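Fimbriae-associated protein FAP1 (Streptococcus parasanguinis, PDB 2X12) probably mediates adhesion of the bacterium and its growth in biofilms, as a serine-rich fimbrial protein anchored to the peptidoglycan of the cell wall. Local coordinates at residues Q162-L173 / G311-V321; S277-D285 / V338-D346. One frame throughout, in Å; residues are numbered along the deposited sequence.

How the contacts relate
Two contacts illustrate how loops and short strands are tied to a helix-free fold of antiparallel sheets. Their centres lie 30 Å apart and their nearest atoms about 11 Å, so they do not touch. Along the chain the segments alternate, 162-173, 277-285, 311-321 and 338-346, so each contact encloses one segment of the other. Strand 330-336 connects them: it pairs with strand 162-163, where contact 1 begins, and with strand 287-295, which follows 277-285, and it leads into the tail 338-346 of contact 2. Contact 1 thus joins a small hairpin to the larger sheet, while contact 2 packs the C-terminal tail at a separate edge of the domain.

Contact 1: Q162-L173 / G311-V321; sequences QYYWAGGNANNL and GRYNGQTAPYV
Tyr164 reaches Tyr320 through a single backbone bridge: its N donates to Pro319 O at 3.0 Å, and its O accepts from Val321 N at 3.0 Å. Both bonds are nearly straight, and their placing on the two neighbours of Tyr320 is the pattern of a parallel bridge. Beyond it the Tyr164 ring runs to the Tyr313 ring, where CE1 of Tyr164 lies above one face of Tyr313, off-centre; the planes are 34° apart and the ring centroids 4.6 Å. Ala318 CB meets the same tyrosine, 3.7 Å from Tyr164 CE2. The partner is a two-stranded hairpin, 307-311 with 318-322, and the bridge attaches it to the chain leaving strand 162-163 of the larger sheet. Tyr320 turns its CG between backbone N and carbonyl carbon (chi1 61°), bringing the centre of its ring under Ala166 CB, a CH-pi contact 3.9 Å from the Tyr320 centroid. Ala170 CB reaches the hydroxyl end of that ring, and Leu173 CD2 packs against Ala318 CB. Farther out, Gly311 and Ala318 exchange backbone bonds at the base of the hairpin loop, and just beyond it Arg312 NE and NH2 both donate to Gln316 O, side-on, across the loop.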
loop_
_atom_site.group_PDB
_atom_site.type_symbol
_atom_site.label_atom_id
_atom_site.label_comp_id
_atom_site.label_asym_id
_atom_site.label_seq_id
_atom_site.Cartn_x
_atom_site.Cartn_y
_atom_site.Cartn_z
ATOM N N GLN A 162 7.948 6.841 -0.842
ATOM C CA GLN A 162 7.654 5.646 -1.619
ATOM C C GLN A 162 8.620 4.584 -1.143
ATOM O O GLN A 162 9.765 4.886 -0.817
ATOM C CB GLN A 162 7.801 5.885 -3.122
ATOM C CG GLN A 162 7.176 4.725 -3.920
ATOM C CD GLN A 162 6.523 5.117 -5.274
ATOM O OE1 GLN A 162 6.744 6.215 -5.808
ATOM N NE2 GLN A 162 5.716 4.188 -5.838
ATOM N N TYR A 163 8.158 3.351 -1.121
ATOM C CA TYR A 163 8.914 2.245 -0.580
ATOM C C TYR A 163 9.096 1.159 -1.622
ATOM O O TYR A 163 8.106 0.768 -2.265
ATOM C CB TYR A 163 8.154 1.665 0.569
ATOM C CG TYR A 163 8.118 2.519 1.821
ATOM C CD1 TYR A 163 9.118 2.446 2.775
ATOM C CD2 TYR A 163 7.058 3.339 2.093
ATOM C CE1 TYR A 163 9.077 3.192 3.954
ATOM C CE2 TYR A 163 7.003 4.083 3.291
ATOM C CZ TYR A 163 8.027 4.013 4.207
ATOM O OH TYR A 163 7.989 4.748 5.372
ATOM N N TYR A 164 10.325 0.663 -1.781
ATOM C CA TYR A 164 10.633 -0.235 -2.863
ATOM C C TYR A 164 10.942 -1.617 -2.316
ATOM O O TYR A 164 10.803 -1.883 -1.129
ATOM C CB TYR A 164 11.797 0.303 -3.686
ATOM C CG TYR A 164 11.519 1.675 -4.276
ATOM C CD1 TYR A 164 11.206 1.848 -5.626
ATOM C CD2 TYR A 164 11.570 2.809 -3.470
ATOM C CE1 TYR A 164 10.947 3.143 -6.159
ATOM C CE2 TYR A 164 11.314 4.087 -3.974
ATOM C CZ TYR A 164 10.993 4.263 -5.313
ATOM O OH TYR A 164 10.720 5.557 -5.726
ATOM N N TRP A 165 11.361 -2.516 -3.186
ATOM C CA TRP A 165 11.742 -3.861 -2.784
ATOM C C TRP A 165 13.115 -4.216 -3.383
ATOM O O TRP A 165 13.309 -4.199 -4.592
ATOM C CB TRP A 165 10.650 -4.830 -3.246
ATOM C CG TRP A 165 10.940 -6.261 -3.114
ATOM C CD1 TRP A 165 11.359 -7.094 -4.089
ATOM C CD2 TRP A 165 10.797 -7.049 -1.941
ATOM N NE1 TRP A 165 11.523 -8.353 -3.603
ATOM C CE2 TRP A 165 11.186 -8.361 -2.278
ATOM C CE3 TRP A 165 10.427 -6.769 -0.618
ATOM C CZ2 TRP A 165 11.192 -9.394 -1.359
ATOM C CZ3 TRP A 165 10.440 -7.787 0.286
ATOM C CH2 TRP A 165 10.822 -9.096 -0.089
ATOM N N ALA A 166 14.076 -4.451 -2.512
ATOM C CA ALA A 166 15.265 -5.223 -2.852
ATOM C C ALA A 166 14.880 -6.569 -2.374
ATOM O O ALA A 166 14.196 -6.667 -1.325
ATOM C CB ALA A 166 16.495 -4.774 -2.055
ATOM N N GLY A 167 15.325 -7.592 -3.091
ATOM C CA GLY A 167 15.030 -8.953 -2.667
ATOM C C GLY A 167 16.277 -9.363 -1.956
ATOM O O GLY A 167 16.597 -8.811 -0.906
ATOM N N GLY A 168 17.029 -10.268 -2.565
ATOM C CA GLY A 168 18.367 -10.533 -2.076
ATOM C C GLY A 168 19.422 -9.548 -2.605
ATOM O O GLY A 168 20.621 -9.920 -2.682
ATOM N N ASN A 169 19.020 -8.324 -2.991
ATOM C CA ASN A 169 19.914 -7.429 -3.724
ATOM C C ASN A 169 19.565 -5.950 -3.593
ATOM O O ASN A 169 18.871 -5.371 -4.432
ATOM C CB ASN A 169 19.935 -7.834 -5.198
ATOM C CG ASN A 169 21.100 -7.249 -5.945
ATOM O OD1 ASN A 169 21.932 -6.542 -5.393
ATOM N ND2 ASN A 169 21.160 -7.537 -7.225
ATOM N N ALA A 170 20.068 -5.325 -2.540
ATOM C CA ALA A 170 19.912 -3.893 -2.365
ATOM C C ALA A 170 20.453 -3.035 -3.537
ATOM O O ALA A 170 20.258 -1.809 -3.547
ATOM C CB ALA A 170 20.565 -3.459 -1.060
ATOM N N ASN A 171 21.133 -3.646 -4.513
ATOM C CA ASN A 171 21.630 -2.898 -5.666
ATOM C C ASN A 171 20.764 -3.063 -6.888
ATOM O O ASN A 171 21.143 -2.639 -7.986
ATOM C CB ASN A 171 23.041 -3.330 -5.994
ATOM C CG ASN A 171 24.019 -3.071 -4.845
ATOM O OD1 ASN A 171 23.780 -2.213 -3.981
ATOM N ND2 ASN A 171 25.134 -3.802 -4.845
ATOM N N ASN A 172 19.597 -3.668 -6.695
ATOM C CA ASN A 172 18.669 -3.897 -7.786
ATOM C C ASN A 172 17.269 -3.633 -7.330
ATOM O O ASN A 172 16.410 -4.504 -7.367
ATOM C CB ASN A 172 18.790 -5.329 -8.314
ATOM C CG ASN A 172 18.184 -5.477 -9.684
ATOM O OD1 ASN A 172 18.230 -4.556 -10.497
ATOM N ND2 ASN A 172 17.599 -6.618 -9.942
ATOM N N LEU A 173 17.043 -2.413 -6.877
ATOM C CA LEU A 173 15.742 -2.085 -6.305
ATOM C C LEU A 173 14.711 -2.124 -7.390
ATOM O O LEU A 173 15.026 -1.848 -8.572
ATOM C CB LEU A 173 15.735 -0.707 -5.604
ATOM C CG LEU A 173 16.033 -0.764 -4.116
ATOM C CD1 LEU A 173 17.221 -1.634 -3.890
ATOM C CD2 LEU A 173 16.281 0.590 -3.566
ATOM N N GLY A 311 18.564 1.870 -0.479
ATOM C CA GLY A 311 19.316 1.599 -1.706
ATOM C C GLY A 311 19.310 2.796 -2.654
ATOM O O GLY A 311 19.292 3.943 -2.195
ATOM N N ARG A 312 19.373 2.534 -3.966
ATOM C CA ARG A 312 19.323 3.579 -5.009
ATOM C C ARG A 312 18.228 3.202 -5.974
ATOM O O ARG A 312 18.156 2.047 -6.339
ATOM C CB ARG A 312 20.626 3.672 -5.820
ATOM C CG ARG A 312 21.986 3.342 -5.074
ATOM C CD ARG A 312 22.309 4.248 -3.800
ATOM N NE ARG A 312 22.118 5.693 -4.009
ATOM C CZ ARG A 312 22.923 6.467 -4.745
ATOM N NH1 ARG A 312 23.980 5.936 -5.361
ATOM N NH2 ARG A 312 22.652 7.774 -4.880
ATOM N N TYR A 313 17.365 4.156 -6.354
ATOM C CA TYR A 313 16.372 3.976 -7.455
ATOM C C TYR A 313 16.188 5.298 -8.179
ATOM O O TYR A 313 15.759 6.279 -7.587
ATOM C CB TYR A 313 15.023 3.479 -6.965
ATOM C CG TYR A 313 14.027 3.116 -8.048
ATOM C CD1 TYR A 313 13.879 1.799 -8.493
ATOM C CD2 TYR A 313 13.197 4.059 -8.584
ATOM C CE1 TYR A 313 12.939 1.453 -9.492
ATOM C CE2 TYR A 313 12.250 3.731 -9.571
ATOM C CZ TYR A 313 12.137 2.440 -10.023
ATOM O OH TYR A 313 11.215 2.160 -10.996
ATOM N N ASN A 314 16.493 5.281 -9.473
ATOM C CA ASN A 314 16.740 6.461 -10.262
ATOM C C ASN A 314 17.648 7.360 -9.497
ATOM O O ASN A 314 17.395 8.546 -9.419
ATOM C CB ASN A 314 15.447 7.140 -10.647
ATOM C CG ASN A 314 14.617 6.286 -11.556
ATOM O OD1 ASN A 314 15.134 5.698 -12.527
ATOM N ND2 ASN A 314 13.323 6.178 -11.242
ATOM N N GLY A 315 18.710 6.773 -8.930
ATOM C CA GLY A 315 19.849 7.539 -8.370
ATOM C C GLY A 315 19.484 8.423 -7.173
ATOM O O GLY A 315 19.939 9.581 -7.055
ATOM N N GLN A 316 18.648 7.880 -6.283
ATOM C CA GLN A 316 18.229 8.611 -5.083
ATOM C C GLN A 316 18.860 7.894 -3.865
ATOM O O GLN A 316 20.001 7.450 -3.896
ATOM C CB GLN A 316 16.671 8.642 -4.961
ATOM C CG GLN A 316 15.799 8.883 -6.287
ATOM C CD GLN A 316 15.417 10.390 -6.641
ATOM O OE1 GLN A 316 14.318 10.872 -6.255
ATOM N NE2 GLN A 316 16.293 11.086 -7.414
ATOM N N THR A 317 18.127 7.841 -2.778
ATOM C CA THR A 317 18.422 6.963 -1.700
ATOM C C THR A 317 17.017 6.617 -1.412
ATOM O O THR A 317 16.249 7.429 -0.917
ATOM C CB THR A 317 19.083 7.660 -0.531
ATOM O OG1 THR A 317 18.756 9.054 -0.606
ATOM C CG2 THR A 317 20.648 7.403 -0.543
ATOM N N ALA A 318 16.663 5.429 -1.849
ATOM C CA ALA A 318 15.308 4.973 -1.813
ATOM C C ALA A 318 15.201 3.928 -0.738
ATOM O O ALA A 318 15.924 2.942 -0.744
ATOM C CB ALA A 318 14.950 4.372 -3.167
ATOM N N PRO A 319 14.279 4.111 0.175
ATOM C CA PRO A 319 14.112 3.090 1.177
ATOM C C PRO A 319 13.472 1.824 0.614
ATOM O O PRO A 319 12.598 1.895 -0.236
ATOM C CB PRO A 319 13.135 3.746 2.151
ATOM C CG PRO A 319 12.268 4.541 1.275
ATOM C CD PRO A 319 13.140 5.029 0.137
ATOM N N TYR A 320 13.868 0.670 1.123
ATOM C CA TYR A 320 13.200 -0.552 0.723
ATOM C C TYR A 320 12.748 -1.330 1.903
ATOM O O TYR A 320 13.346 -1.182 2.973
ATOM C CB TYR A 320 14.102 -1.416 -0.154
ATOM C CG TYR A 320 15.386 -1.891 0.441
ATOM C CD1 TYR A 320 16.567 -1.200 0.212
ATOM C CD2 TYR A 320 15.443 -3.067 1.160
ATOM C CE1 TYR A 320 17.767 -1.643 0.725
ATOM C CE2 TYR A 320 16.644 -3.525 1.681
ATOM C CZ TYR A 320 17.802 -2.816 1.453
ATOM O OH TYR A 320 18.994 -3.256 1.966
ATOM N N VAL A 321 11.720 -2.170 1.698
ATOM C CA VAL A 321 11.200 -3.064 2.755
ATOM C C VAL A 321 11.850 -4.448 2.818
ATOM O O VAL A 321 12.122 -5.082 1.774
ATOM C CB VAL A 321 9.699 -3.296 2.585
ATOM C CG1 VAL A 321 9.206 -4.326 3.620
ATOM C CG2 VAL A 321 8.940 -1.976 2.702
#

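Contact 2: S277-D285 / V338-D346; sequences SGRANDLAD and VNADSIPSD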
loop_
_atom_site.group_PDB
_atom_site.type_symbol
_atom_site.label_atom_id
_atom_site.label_comp_id
_atom_site.label_asym_id
_atom_site.label_seq_id
_atom_site.Cartn_x
_atom_site.Cartn_y
_atom_site.Cartn_z
ATOM N N SER A 277 -12.787 12.965 8.481
ATOM C CA SER A 277 -13.665 13.877 9.217
ATOM C C SER A 277 -13.177 15.333 9.230
ATOM O O SER A 277 -13.630 16.145 10.054
ATOM C CB SER A 277 -13.778 13.418 10.666
ATOM O OG SER A 277 -12.533 13.634 11.309
ATOM N N GLY A 278 -12.251 15.667 8.347
ATOM C CA GLY A 278 -11.746 17.030 8.268
ATOM C C GLY A 278 -12.275 17.711 7.030
ATOM O O GLY A 278 -12.920 17.065 6.201
ATOM N N ARG A 279 -12.018 19.016 6.921
ATOM C CA ARG A 279 -12.324 19.766 5.717
ATOM C C ARG A 279 -11.163 19.637 4.738
ATOM O O ARG A 279 -10.113 19.130 5.084
ATOM C CB ARG A 279 -12.544 21.216 6.043
ATOM C CG ARG A 279 -13.833 21.520 6.809
ATOM C CD ARG A 279 -13.876 23.052 7.067
ATOM N NE ARG A 279 -15.190 23.627 7.386
ATOM C CZ ARG A 279 -15.402 24.938 7.564
ATOM N NH1 ARG A 279 -14.387 25.797 7.448
ATOM N NH2 ARG A 279 -16.620 25.414 7.865
ATOM N N ALA A 280 -11.334 20.103 3.513
ATOM C CA ALA A 280 -10.286 19.971 2.527
ATOM C C ALA A 280 -8.913 20.424 3.044
ATOM O O ALA A 280 -7.917 19.760 2.804
ATOM C CB ALA A 280 -10.655 20.760 1.317
ATOM N N ASN A 281 -8.865 21.548 3.743
ATOM C CA ASN A 281 -7.611 22.124 4.202
ATOM C C ASN A 281 -6.802 21.204 5.056
ATOM O O ASN A 281 -5.595 21.267 5.052
ATOM C CB ASN A 281 -7.905 23.358 5.016
ATOM C CG ASN A 281 -8.757 24.354 4.243
ATOM O OD1 ASN A 281 -8.388 24.744 3.134
ATOM N ND2 ASN A 281 -9.924 24.728 4.798
ATOM N N ASP A 282 -7.477 20.337 5.793
ATOM C CA ASP A 282 -6.811 19.396 6.693
ATOM C C ASP A 282 -6.201 18.250 5.955
ATOM O O ASP A 282 -5.614 17.387 6.562
ATOM C CB ASP A 282 -7.797 18.805 7.693
ATOM C CG ASP A 282 -8.480 19.858 8.513
ATOM O OD1 ASP A 282 -7.766 20.740 9.049
ATOM O OD2 ASP A 282 -9.733 19.812 8.602
ATOM N N LEU A 283 -6.356 18.195 4.648
ATOM C CA LEU A 283 -5.684 17.177 3.903
ATOM C C LEU A 283 -4.194 17.423 3.931
ATOM O O LEU A 283 -3.471 16.581 3.486
ATOM C CB LEU A 283 -6.184 17.122 2.461
ATOM C CG LEU A 283 -7.605 16.605 2.254
ATOM C CD1 LEU A 283 -8.035 16.677 0.820
ATOM C CD2 LEU A 283 -7.670 15.219 2.680
ATOM N N ALA A 284 -3.727 18.573 4.420
ATOM C CA ALA A 284 -2.277 18.829 4.529
ATOM C C ALA A 284 -1.623 17.967 5.601
ATOM O O ALA A 284 -0.379 17.943 5.719
ATOM C CB ALA A 284 -1.979 20.307 4.761
ATOM N N ASP A 285 -2.466 17.227 6.330
ATOM C CA ASP A 285 -2.048 16.391 7.476
ATOM C C ASP A 285 -2.570 14.956 7.431
ATOM O O ASP A 285 -2.512 14.245 8.419
ATOM C CB ASP A 285 -2.492 17.078 8.775
ATOM C CG ASP A 285 -1.553 18.193 9.180
ATOM O OD1 ASP A 285 -0.395 17.807 9.443
ATOM O OD2 ASP A 285 -1.947 19.405 9.232
ATOM N N VAL A 338 -1.220 15.946 1.635
ATOM C CA VAL A 338 -1.459 16.214 0.260
ATOM C C VAL A 338 -0.757 17.504 -0.025
ATOM O O VAL A 338 -0.896 18.423 0.728
ATOM C CB VAL A 338 -2.949 16.385 0.025
ATOM C CG1 VAL A 338 -3.200 17.044 -1.306
ATOM C CG2 VAL A 338 -3.607 15.037 0.097
ATOM N N ASN A 339 0.006 17.549 -1.113
ATOM C CA ASN A 339 0.869 18.678 -1.434
ATOM C C ASN A 339 0.061 19.939 -1.347
ATOM O O ASN A 339 -1.070 20.000 -1.825
ATOM C CB ASN A 339 1.467 18.508 -2.845
ATOM C CG ASN A 339 2.574 17.460 -2.912
ATOM O OD1 ASN A 339 2.960 16.848 -1.910
ATOM N ND2 ASN A 339 3.095 17.265 -4.105
ATOM N N ALA A 340 0.637 20.953 -0.726
ATOM C CA ALA A 340 -0.082 22.220 -0.487
ATOM C C ALA A 340 -0.929 22.713 -1.689
ATOM O O ALA A 340 -1.995 23.276 -1.513
ATOM C CB ALA A 340 0.931 23.332 -0.074
ATOM N N ASP A 341 -0.458 22.499 -2.906
ATOM C CA ASP A 341 -1.100 23.114 -4.067
ATOM C C ASP A 341 -1.885 22.133 -4.926
ATOM O O ASP A 341 -2.267 22.447 -6.042
ATOM C CB ASP A 341 -0.042 23.841 -4.903
ATOM C CG ASP A 341 1.140 22.944 -5.270
ATOM O OD1 ASP A 341 1.562 22.056 -4.446
ATOM O OD2 ASP A 341 1.639 23.155 -6.398
ATOM N N SER A 342 -2.099 20.934 -4.417
ATOM C CA SER A 342 -3.047 20.038 -5.023
ATOM C C SER A 342 -4.315 19.989 -4.180
ATOM O O SER A 342 -5.285 19.364 -4.580
ATOM C CB SER A 342 -2.482 18.628 -5.135
ATOM O OG SER A 342 -1.154 18.581 -5.635
ATOM N N ILE A 343 -4.312 20.620 -3.009
ATOM C CA ILE A 343 -5.512 20.725 -2.181
ATOM C C ILE A 343 -6.564 21.564 -2.889
ATOM O O ILE A 343 -6.248 22.618 -3.429
ATOM C CB ILE A 343 -5.190 21.367 -0.832
ATOM C CG1 ILE A 343 -4.436 20.350 0.029
ATOM C CG2 ILE A 343 -6.452 21.887 -0.147
ATOM C CD1 ILE A 343 -4.139 20.775 1.489
ATOM N N PRO A 344 -7.820 21.097 -2.882
ATOM C CA PRO A 344 -8.894 21.755 -3.595
ATOM C C PRO A 344 -9.677 22.832 -2.866
ATOM O O PRO A 344 -9.616 22.988 -1.651
ATOM C CB PRO A 344 -9.825 20.599 -3.955
ATOM C CG PRO A 344 -9.644 19.638 -2.890
ATOM C CD PRO A 344 -8.215 19.749 -2.443
ATOM N N SER A 345 -10.490 23.489 -3.682
ATOM C CA SER A 345 -11.139 24.745 -3.400
ATOM C C SER A 345 -11.924 24.899 -2.058
ATOM O O SER A 345 -11.898 25.993 -1.484
ATOM C CB SER A 345 -12.031 25.078 -4.615
ATOM O OG SER A 345 -12.388 26.461 -4.670
ATOM N N ASP A 346 -12.611 23.858 -1.552
ATOM C CA ASP A 346 -13.512 23.974 -0.323
ATOM C C ASP A 346 -13.945 25.425 0.047
ATOM O O ASP A 346 -15.128 25.784 0.016
ATOM C CB ASP A 346 -12.844 23.278 0.901
ATOM C CG ASP A 346 -13.824 22.982 2.078
ATOM O OD1 ASP A 346 -13.721 21.840 2.648
ATOM O OD2 ASP A 346 -14.659 23.877 2.430
#
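Ile343 lays its side chain against the side of the short 3-10 segment 280-284, and its two branches part company at CB. With CG1 set anti to the carbonyl carbon (chi1 -74°), the CG2 methyl is left facing Ala280 O, 3.9 Å away. The other branch goes from CG1 to CD1 in an extended course (chi2 -174°) and ends among several atoms of the segment: Ile343 CD1 lies 3.7 Å from Ala284 N and 3.9 Å from Ala284 CB, with Asn281 O and Leu283 CB also near it. The methyl tip therefore rests on backbone as much as on side chains. Ahead of the isoleucine, the tail passes the end of the segment at Val338, whose N donates to Leu283 O in a nearly straight bond of 3.0 Å, while Val338 CG2 packs on Leu283 CB.

This is loop-to-loop packing at the edge of a predominantly beta domain: 277-285 links strand 268-276 to strand 287-295, whereas the tail 338-346 is a loop that follows strand 330-336. Beneath the pair lies strand 148-152, since Leu283, Val338 and Pro344 all touch Phe151, and Tyr184 of strand 177-185 meets Ala280 and Leu283.

Past Ile343, the ring of Pro344 brings CG to 4.5 Å from Ala280 CB. At the last modelled residue, Asp346 OD1 takes the N-H of Ala280 at 3.1 Å, on its anti side and 29° out of the carboxylate plane. A carboxylate placed at the start of a 3-10 turn probably gains from the backbone N-H groups gathered there. Arg279 adds no salt bridge; its backbone N instead donates to Asp282 OD2, a bond within the segment, from the residue just before the 3-10 turn to one inside it.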